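Side-chain contacts in 3-methylaspartate ammonia-lyase (Citrobacter amalonaticus, PDB 1KKO), which catalyses the reversible, magnesium-dependent anti elimination of ammonia from L-threo-3-methylaspartate to give mesaconate, using the TIM-barrel scaffold of the enolase superfamily: residues 202-207 against 244-249; 195-200 against 209-214; 123-126 against 130-133. All coordinates share one frame; numbering follows the deposited sequence.

Contact 1. Residues 202-207 against 244-249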
loop_
_atom_site.group_PDB
_atom_site.type_symbol
_atom_site.label_atom_id
_atom_site.label_comp_id
_atom_site.label_asym_id
_atom_site.label_seq_id
_atom_site.Cartn_x
_atom_site.Cartn_y
_atom_site.Cartn_z
ATOM N N GLU A 202 16.859 19.516 15.251
ATOM C CA GLU A 202 17.049 19.280 13.826
ATOM C C GLU A 202 15.842 19.455 12.937
ATOM O O GLU A 202 16.005 19.608 11.735
ATOM C CB GLU A 202 17.597 17.882 13.608
ATOM C CG GLU A 202 18.924 17.648 14.312
ATOM C CD GLU A 202 19.877 18.832 14.214
ATOM O OE1 GLU A 202 19.918 19.508 13.160
ATOM O OE2 GLU A 202 20.601 19.093 15.198
ATOM N N LYS A 203 14.641 19.414 13.507
ATOM C CA LYS A 203 13.433 19.491 12.688
ATOM C C LYS A 203 12.681 20.803 12.917
ATOM O O LYS A 203 12.345 21.499 11.978
ATOM C CB LYS A 203 12.580 18.232 12.900
ATOM C CG LYS A 203 13.308 16.970 12.388
ATOM C CD LYS A 203 12.636 15.661 12.771
ATOM C CE LYS A 203 13.490 14.458 12.354
ATOM N NZ LYS A 203 12.873 13.171 12.742
ATOM N N LEU A 204 12.453 21.167 14.172
ATOM C CA LEU A 204 11.774 22.424 14.447
ATOM C C LEU A 204 12.764 23.576 14.461
ATOM O O LEU A 204 12.516 24.642 13.906
ATOM C CB LEU A 204 11.084 22.363 15.807
ATOM C CG LEU A 204 10.447 23.659 16.329
ATOM C CD1 LEU A 204 9.307 24.128 15.429
ATOM C CD2 LEU A 204 9.947 23.453 17.752
ATOM N N GLY A 205 13.898 23.325 15.105
ATOM C CA GLY A 205 14.884 24.360 15.345
ATOM C C GLY A 205 14.689 24.847 16.771
ATOM O O GLY A 205 13.571 24.847 17.285
ATOM N N PHE A 206 15.768 25.265 17.419
ATOM C CA PHE A 206 15.681 25.724 18.805
ATOM C C PHE A 206 14.834 26.976 18.951
ATOM O O PHE A 206 14.299 27.244 20.021
ATOM C CB PHE A 206 17.078 25.921 19.416
ATOM C CG PHE A 206 17.781 27.206 19.023
ATOM C CD1 PHE A 206 18.462 27.315 17.820
ATOM C CD2 PHE A 206 17.821 28.277 19.902
ATOM C CE1 PHE A 206 19.144 28.482 17.488
ATOM C CE2 PHE A 206 18.507 29.444 19.574
ATOM C CZ PHE A 206 19.159 29.546 18.364
ATOM N N LYS A 207 14.714 27.732 17.870
ATOM C CA LYS A 207 13.892 28.930 17.858
ATOM C C LYS A 207 12.801 28.832 16.800
ATOM O O LYS A 207 12.175 29.830 16.458
ATOM C CB LYS A 207 14.759 30.161 17.592
ATOM C CG LYS A 207 15.712 30.504 18.734
ATOM C CD LYS A 207 15.097 30.277 20.113
ATOM C CE LYS A 207 15.817 31.057 21.207
ATOM N NZ LYS A 207 15.351 30.706 22.581
ATOM N N GLY A 244 5.824 23.717 22.045
ATOM C CA GLY A 244 5.711 23.941 23.481
ATOM C C GLY A 244 7.057 23.846 24.178
ATOM O O GLY A 244 7.342 24.609 25.115
ATOM N N LEU A 245 7.895 22.919 23.722
ATOM C CA LEU A 245 9.199 22.720 24.347
ATOM C C LEU A 245 10.128 23.913 24.209
ATOM O O LEU A 245 10.877 24.207 25.147
ATOM C CB LEU A 245 9.888 21.485 23.774
ATOM C CG LEU A 245 9.241 20.137 24.073
ATOM C CD1 LEU A 245 10.033 19.043 23.409
ATOM C CD2 LEU A 245 9.123 19.876 25.561
ATOM N N ILE A 246 10.090 24.620 23.087
ATOM C CA ILE A 246 11.007 25.739 22.884
ATOM C C ILE A 246 10.483 27.048 23.437
ATOM O O ILE A 246 11.242 28.004 23.552
ATOM C CB ILE A 246 11.433 25.906 21.402
ATOM C CG1 ILE A 246 10.239 26.206 20.497
ATOM C CG2 ILE A 246 12.182 24.671 20.932
ATOM C CD1 ILE A 246 10.655 26.798 19.164
ATOM N N PHE A 247 9.205 27.100 23.808
ATOM C CA PHE A 247 8.645 28.339 24.349
ATOM C C PHE A 247 8.172 28.218 25.796
ATOM O O PHE A 247 7.216 28.880 26.207
ATOM C CB PHE A 247 7.523 28.847 23.448
ATOM C CG PHE A 247 7.992 29.221 22.083
ATOM C CD1 PHE A 247 8.957 30.202 21.914
ATOM C CD2 PHE A 247 7.497 28.569 20.964
ATOM C CE1 PHE A 247 9.403 30.536 20.665
ATOM C CE2 PHE A 247 7.940 28.896 19.716
ATOM C CZ PHE A 247 8.892 29.879 19.554
ATOM N N ASP A 248 8.829 27.366 26.569
ATOM C CA ASP A 248 8.532 27.267 27.996
ATOM C C ASP A 248 7.058 26.916 28.278
ATOM O O ASP A 248 6.523 27.292 29.319
ATOM C CB ASP A 248 8.878 28.602 28.692
ATOM C CG ASP A 248 10.289 29.114 28.354
ATOM O OD1 ASP A 248 10.433 30.220 27.783
ATOM O OD2 ASP A 248 11.316 28.497 28.629
HETATM N N MSE A 249 6.407 26.209 27.353
HETATM C CA MSE A 249 4.991 25.832 27.495
HETATM C C MSE A 249 4.069 27.038 27.678
HETATM O O MSE A 249 2.997 26.928 28.280
HETATM C CB MSE A 249 4.801 24.863 28.658
HETATM C CG MSE A 249 5.719 23.653 28.598
HETATM SE SE MSE A 249 5.493 22.582 26.987
HETATM C CE MSE A 249 3.869 21.740 27.410
#

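Contact 2. Residues 195-200 against 209-214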
loop_
_atom_site.group_PDB
_atom_site.type_symbol
_atom_site.label_atom_id
_atom_site.label_comp_id
_atom_site.label_asym_id
_atom_site.label_seq_id
_atom_site.Cartn_x
_atom_site.Cartn_y
_atom_site.Cartn_z
ATOM N N ALA A 195 5.160 16.015 7.538
ATOM C CA ALA A 195 6.573 16.370 7.725
ATOM C C ALA A 195 7.262 15.856 8.976
ATOM O O ALA A 195 8.454 16.104 9.151
ATOM C CB ALA A 195 6.760 17.872 7.593
ATOM N N LEU A 196 6.529 15.166 9.842
ATOM C CA LEU A 196 7.099 14.501 11.018
ATOM C C LEU A 196 8.134 15.382 11.718
ATOM O O LEU A 196 9.302 15.014 11.858
ATOM C CB LEU A 196 7.710 13.159 10.610
ATOM C CG LEU A 196 8.066 12.191 11.739
ATOM C CD1 LEU A 196 6.885 11.816 12.579
ATOM C CD2 LEU A 196 8.692 10.952 11.130
ATOM N N ILE A 197 7.696 16.560 12.148
ATOM C CA ILE A 197 8.585 17.491 12.833
ATOM C C ILE A 197 8.585 17.066 14.301
ATOM O O ILE A 197 7.840 17.587 15.120
ATOM C CB ILE A 197 8.085 18.930 12.621
ATOM C CG1 ILE A 197 8.039 19.267 11.124
ATOM C CG2 ILE A 197 8.934 19.926 13.395
ATOM C CD1 ILE A 197 9.396 19.313 10.445
ATOM N N ASN A 198 9.429 16.093 14.627
ATOM C CA ASN A 198 9.379 15.471 15.942
ATOM C C ASN A 198 10.664 15.609 16.770
ATOM O O ASN A 198 10.836 14.887 17.756
ATOM C CB ASN A 198 8.996 13.992 15.808
ATOM C CG ASN A 198 10.054 13.180 15.085
ATOM O OD1 ASN A 198 11.070 13.717 14.663
ATOM N ND2 ASN A 198 9.806 11.886 14.925
ATOM N N ASN A 199 11.536 16.521 16.338
ATOM C CA ASN A 199 12.817 16.815 16.997
ATOM C C ASN A 199 12.991 18.315 17.074
ATOM O O ASN A 199 12.797 19.007 16.083
ATOM C CB ASN A 199 14.018 16.218 16.228
ATOM C CG ASN A 199 15.341 16.538 16.886
ATOM O OD1 ASN A 199 15.923 17.606 16.672
ATOM N ND2 ASN A 199 15.819 15.617 17.719
ATOM N N VAL A 200 13.400 18.818 18.238
ATOM C CA VAL A 200 13.636 20.247 18.382
ATOM C C VAL A 200 14.881 20.749 17.639
ATOM O O VAL A 200 14.795 21.661 16.834
ATOM C CB VAL A 200 13.752 20.650 19.860
ATOM C CG1 VAL A 200 14.220 22.087 19.968
ATOM C CG2 VAL A 200 12.417 20.473 20.574
ATOM N N GLU A 209 13.313 28.103 13.715
ATOM C CA GLU A 209 13.845 28.565 12.440
ATOM C C GLU A 209 13.873 27.475 11.359
ATOM O O GLU A 209 13.678 27.764 10.182
ATOM C CB GLU A 209 15.251 29.162 12.629
ATOM C CG GLU A 209 16.377 28.164 12.891
ATOM C CD GLU A 209 16.429 27.643 14.316
ATOM O OE1 GLU A 209 15.580 28.032 15.134
ATOM O OE2 GLU A 209 17.325 26.826 14.616
ATOM N N LYS A 210 14.144 26.238 11.754
ATOM C CA LYS A 210 14.169 25.148 10.781
ATOM C C LYS A 210 12.763 24.931 10.205
ATOM O O LYS A 210 12.589 24.845 8.994
ATOM C CB LYS A 210 14.750 23.876 11.394
ATOM C CG LYS A 210 16.279 23.942 11.566
ATOM C CD LYS A 210 16.803 22.903 12.527
ATOM C CE LYS A 210 18.216 23.250 13.012
ATOM N NZ LYS A 210 19.265 22.472 12.303
ATOM N N LEU A 211 11.754 24.885 11.067
ATOM C CA LEU A 211 10.393 24.713 10.579
ATOM C C LEU A 211 9.995 25.904 9.721
ATOM O O LEU A 211 9.326 25.750 8.709
ATOM C CB LEU A 211 9.411 24.520 11.729
ATOM C CG LEU A 211 7.950 24.456 11.283
ATOM C CD1 LEU A 211 7.727 23.335 10.276
ATOM C CD2 LEU A 211 7.071 24.264 12.495
ATOM N N ARG A 212 10.407 27.105 10.109
ATOM C CA ARG A 212 10.093 28.282 9.313
ATOM C C ARG A 212 10.627 28.126 7.891
ATOM O O ARG A 212 9.918 28.362 6.910
ATOM C CB ARG A 212 10.702 29.530 9.943
ATOM C CG ARG A 212 10.447 30.772 9.128
ATOM C CD ARG A 212 11.077 32.022 9.701
ATOM N NE ARG A 212 10.702 32.161 11.095
ATOM C CZ ARG A 212 9.500 32.520 11.514
ATOM N NH1 ARG A 212 8.533 32.812 10.648
ATOM N NH2 ARG A 212 9.264 32.590 12.813
ATOM N N GLU A 213 11.880 27.703 7.801
ATOM C CA GLU A 213 12.542 27.522 6.522
ATOM C C GLU A 213 11.892 26.382 5.737
ATOM O O GLU A 213 11.787 26.446 4.516
ATOM C CB GLU A 213 14.038 27.306 6.747
ATOM C CG GLU A 213 14.660 28.524 7.425
ATOM C CD GLU A 213 16.166 28.599 7.314
ATOM O OE1 GLU A 213 16.691 28.381 6.203
ATOM O OE2 GLU A 213 16.823 28.901 8.340
ATOM N N TYR A 214 11.434 25.356 6.447
ATOM C CA TYR A 214 10.745 24.254 5.787
ATOM C C TYR A 214 9.405 24.690 5.178
ATOM O O TYR A 214 9.073 24.302 4.055
ATOM C CB TYR A 214 10.529 23.088 6.746
ATOM C CG TYR A 214 9.794 21.963 6.056
ATOM C CD1 TYR A 214 10.445 21.157 5.130
ATOM C CD2 TYR A 214 8.439 21.743 6.278
ATOM C CE1 TYR A 214 9.779 20.156 4.468
ATOM C CE2 TYR A 214 7.773 20.736 5.626
ATOM C CZ TYR A 214 8.441 19.952 4.715
ATOM O OH TYR A 214 7.754 18.949 4.062
#

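Contact 3. Residues 123-126 against 130-133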
loop_
_atom_site.group_PDB
_atom_site.type_symbol
_atom_site.label_atom_id
_atom_site.label_comp_id
_atom_site.label_asym_id
_atom_site.label_seq_id
_atom_site.Cartn_x
_atom_site.Cartn_y
_atom_site.Cartn_z
ATOM N N GLY A 123 -12.819 -8.902 32.830
ATOM C CA GLY A 123 -12.966 -7.559 33.378
ATOM C C GLY A 123 -12.598 -6.394 32.474
ATOM O O GLY A 123 -12.963 -5.241 32.742
ATOM N N ASN A 124 -11.921 -6.706 31.382
ATOM C CA ASN A 124 -11.363 -5.686 30.506
ATOM C C ASN A 124 -12.087 -5.542 29.192
ATOM O O ASN A 124 -12.427 -6.545 28.569
ATOM C CB ASN A 124 -9.921 -6.053 30.219
ATOM C CG ASN A 124 -9.095 -6.125 31.473
ATOM O OD1 ASN A 124 -9.211 -5.265 32.341
ATOM N ND2 ASN A 124 -8.270 -7.149 31.585
ATOM N N LEU A 125 -12.335 -4.296 28.781
ATOM C CA LEU A 125 -12.912 -4.029 27.471
ATOM C C LEU A 125 -11.964 -4.620 26.463
ATOM O O LEU A 125 -10.757 -4.708 26.692
ATOM C CB LEU A 125 -13.028 -2.526 27.144
ATOM C CG LEU A 125 -14.185 -1.691 27.682
ATOM C CD1 LEU A 125 -13.999 -0.256 27.203
ATOM C CD2 LEU A 125 -15.559 -2.230 27.268
ATOM N N LEU A 126 -12.516 -5.030 25.342
ATOM C CA LEU A 126 -11.675 -5.501 24.274
ATOM C C LEU A 126 -10.713 -4.396 23.844
ATOM O O LEU A 126 -11.050 -3.208 23.851
ATOM C CB LEU A 126 -12.522 -5.891 23.079
ATOM C CG LEU A 126 -13.405 -7.128 23.241
ATOM C CD1 LEU A 126 -14.280 -7.289 22.025
ATOM C CD2 LEU A 126 -12.564 -8.378 23.482
ATOM N N VAL A 130 -9.177 -4.699 18.411
ATOM C CA VAL A 130 -10.145 -5.772 18.208
ATOM C C VAL A 130 -11.516 -5.170 17.885
ATOM O O VAL A 130 -12.189 -5.591 16.957
ATOM C CB VAL A 130 -10.214 -6.692 19.429
ATOM C CG1 VAL A 130 -11.373 -7.696 19.288
ATOM C CG2 VAL A 130 -8.894 -7.393 19.610
ATOM N N ARG A 131 -11.932 -4.173 18.652
ATOM C CA ARG A 131 -13.190 -3.522 18.376
ATOM C C ARG A 131 -13.149 -2.872 16.987
ATOM O O ARG A 131 -14.127 -2.897 16.250
ATOM C CB ARG A 131 -13.474 -2.491 19.451
ATOM C CG ARG A 131 -13.734 -3.134 20.800
ATOM C CD ARG A 131 -14.058 -2.127 21.847
ATOM N NE ARG A 131 -12.966 -1.534 22.588
ATOM C CZ ARG A 131 -12.962 -0.260 23.014
ATOM N NH1 ARG A 131 -13.932 0.609 22.682
ATOM N NH2 ARG A 131 -11.955 0.153 23.735
ATOM N N TYR A 132 -11.998 -2.304 16.627
ATOM C CA TYR A 132 -11.827 -1.694 15.315
ATOM C C TYR A 132 -12.048 -2.731 14.208
ATOM O O TYR A 132 -12.859 -2.524 13.306
ATOM C CB TYR A 132 -10.423 -1.111 15.230
ATOM C CG TYR A 132 -10.101 -0.203 14.075
ATOM C CD1 TYR A 132 -10.935 0.843 13.716
ATOM C CD2 TYR A 132 -8.903 -0.361 13.368
ATOM C CE1 TYR A 132 -10.600 1.692 12.676
ATOM C CE2 TYR A 132 -8.549 0.498 12.344
ATOM C CZ TYR A 132 -9.405 1.533 11.999
ATOM O OH TYR A 132 -9.096 2.418 10.990
ATOM N N GLY A 133 -11.340 -3.851 14.282
ATOM C CA GLY A 133 -11.460 -4.868 13.253
ATOM C C GLY A 133 -12.812 -5.557 13.206
ATOM O O GLY A 133 -13.355 -5.791 12.136
HETATM O O HOH W 1 -9.843 -1.077 25.291
#

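Contact 1. Residues 202-207 against 244-249
Ile-246, the last residue of the short helix 242-246, carries this contact by fitting its branched side chain against the turn that ends helix 200-204. Its CB already touches the other segment, lying 3.5 Å from the carbonyl oxygen of Phe-206. The two branches then part. CG2 stays with the polar backbone of the turn, again 3.5 Å from Phe-206 O and 3.9 Å from Gly-205 O, so that carbonyl oxygens rest on a methyl group. CG1 takes the other course: placed between the backbone N and the carbonyl carbon (chi1 62°), it comes within 3.9 Å of Leu-204 CD2 and also lies over the rim of one face of the neighbouring Phe-247 ring. From there the chain of Ile-246 runs on extended (chi2 162°) to its tip. Ile-246 CD1 has Leu-204 CD2 as its closest partner, at 3.7 Å, and Ile-246 CD1 also lies 3.8 Å from Lys-207 C. Leu-204 and Ile-246 thus reach toward each other tip to tip, the leucine from a buried position and the isoleucine from a partly exposed one.

The turn is shaped by Gly-205, which leaves the helix with positive phi (99°) and lets the chain bring the Phe-206 carbonyl over Ile-246. The CB atoms of Phe-206 and Lys-207 point away from helix 242-246; instead, Lys-207 CG lies above one face of the Phe-206 ring, near its rim. Leu-204 is also touched by Tyr-257 of helix 251-260 and by Thr-242 and Ile-243, while Val-200 touches Ile-246. The arrangement joins two short extra helices in the segments that follow strands 191-194 and 234-238, at the C-terminal ends of the strands of the enolase-superfamily TIM barrel.

Contact 2. Residues 195-200 against 209-214
Ala-195 and Tyr-214 make the closest contact between the loop after strand 191-194 and helix 209-225: the alanine CB approaches the tyrosine ring obliquely, 3.6 Å from CE2 and 3.8 Å from OH. One turn earlier on the helix, Leu-211 offers CD1 to Ile-197 CG1 at 4.2 Å, a looser meeting in which the two side chains cross obliquely. All four residues are buried, and the contact is one of van der Waals packing, mainly between carbon atoms.

Tyr-214 is extended from the helix, with CG opposite the backbone N (chi1 179°), which carries the ring across to the loop. Its far end is anchored by a hydrogen bond between OH and the carbonyl oxygen of Arg-177; the arginine in turn uses NE to bind Ala-195 O, so both partners are tied to the same residue. Ile-197 sits at the centre of an inverse gamma turn and is bound through its backbone to Asp-238, a magnesium ligand. Leu-204 packs on both Ile-197 and Leu-211. Ala-195 directly follows His-194, the transition-state stabiliser, and the contact joins the loop leaving the C-terminal end of barrel strand 191-194 to helix 209-225, part of the beta-alpha arrangement of a TIM barrel.

Contact 3. Residues 123-126 against 130-133
Leu-126 and Arg-131 meet where the second strand of a small antiparallel beta-hairpin, 120-121 with 124-125, runs into helix 128-146 of the N-terminal, enolase-type domain. The two segments are separated by just three residues, and the chain turns so that the residues at and just after the end of the strand rest on the first turns of the helix.

The apolar part centres on Leu-126, which is buried. Its CD1 lies 4.0 Å from Val-130 CG1, the two side chains crossing at about a right angle, and its CB rests 3.8 Å from Arg-131 CG, the aliphatic start of the arginine. Phe-92 and Ile-97 of helix 86-101 pack on Leu-126, and Phe-89 and Leu-93 of the same helix on Val-130, so this side belongs to a core shared with that helix. Leu-125, by contrast, is exposed; it places CD1 over one face of the Arg-131 guanidinium, toward the rim.

The polar part is a grip on one backbone carbonyl. Arg-131 bends at chi3 (-88°), turning its guanidinium back to the strand, where NE donates a hydrogen bond of 2.8 Å to Leu-126 O. The acceptor lies close to the guanidinium plane, but the donor stands above the carbonyl plane, and the N-H...O angle is 156°. NH1 forms a salt bridge with Asp-117, a second hold on the group. A water completes the arrangement: it donates to Leu-126 O at 2.8 Å and accepts from Arg-131 NH2 at 2.9 Å, bridging the carbonyl and the guanidinium edge.

Contacts 1 and 2 are neighbours in the C-terminal barrel domain, their centres about 9 Å apart, and their segments alternate along the chain. Helix 200-204 links them: Val-200 O probably accepts a hydrogen bond from Gly-205 N, and Lys-203 NZ probably reaches Asn-198 OD1. Contact 2 is wholly buried and lies nearer the active site, whereas contact 1 is partly buried, farther out, and sets an isoleucine against both a leucine and backbone carbonyls. Contact 3 stands apart in the N-terminal domain, its centre about 37 Å from the centre of each of the others and remote from the magnesium and substrate sites. It alone has a direct hydrogen bond between its segments, together with a bridging water.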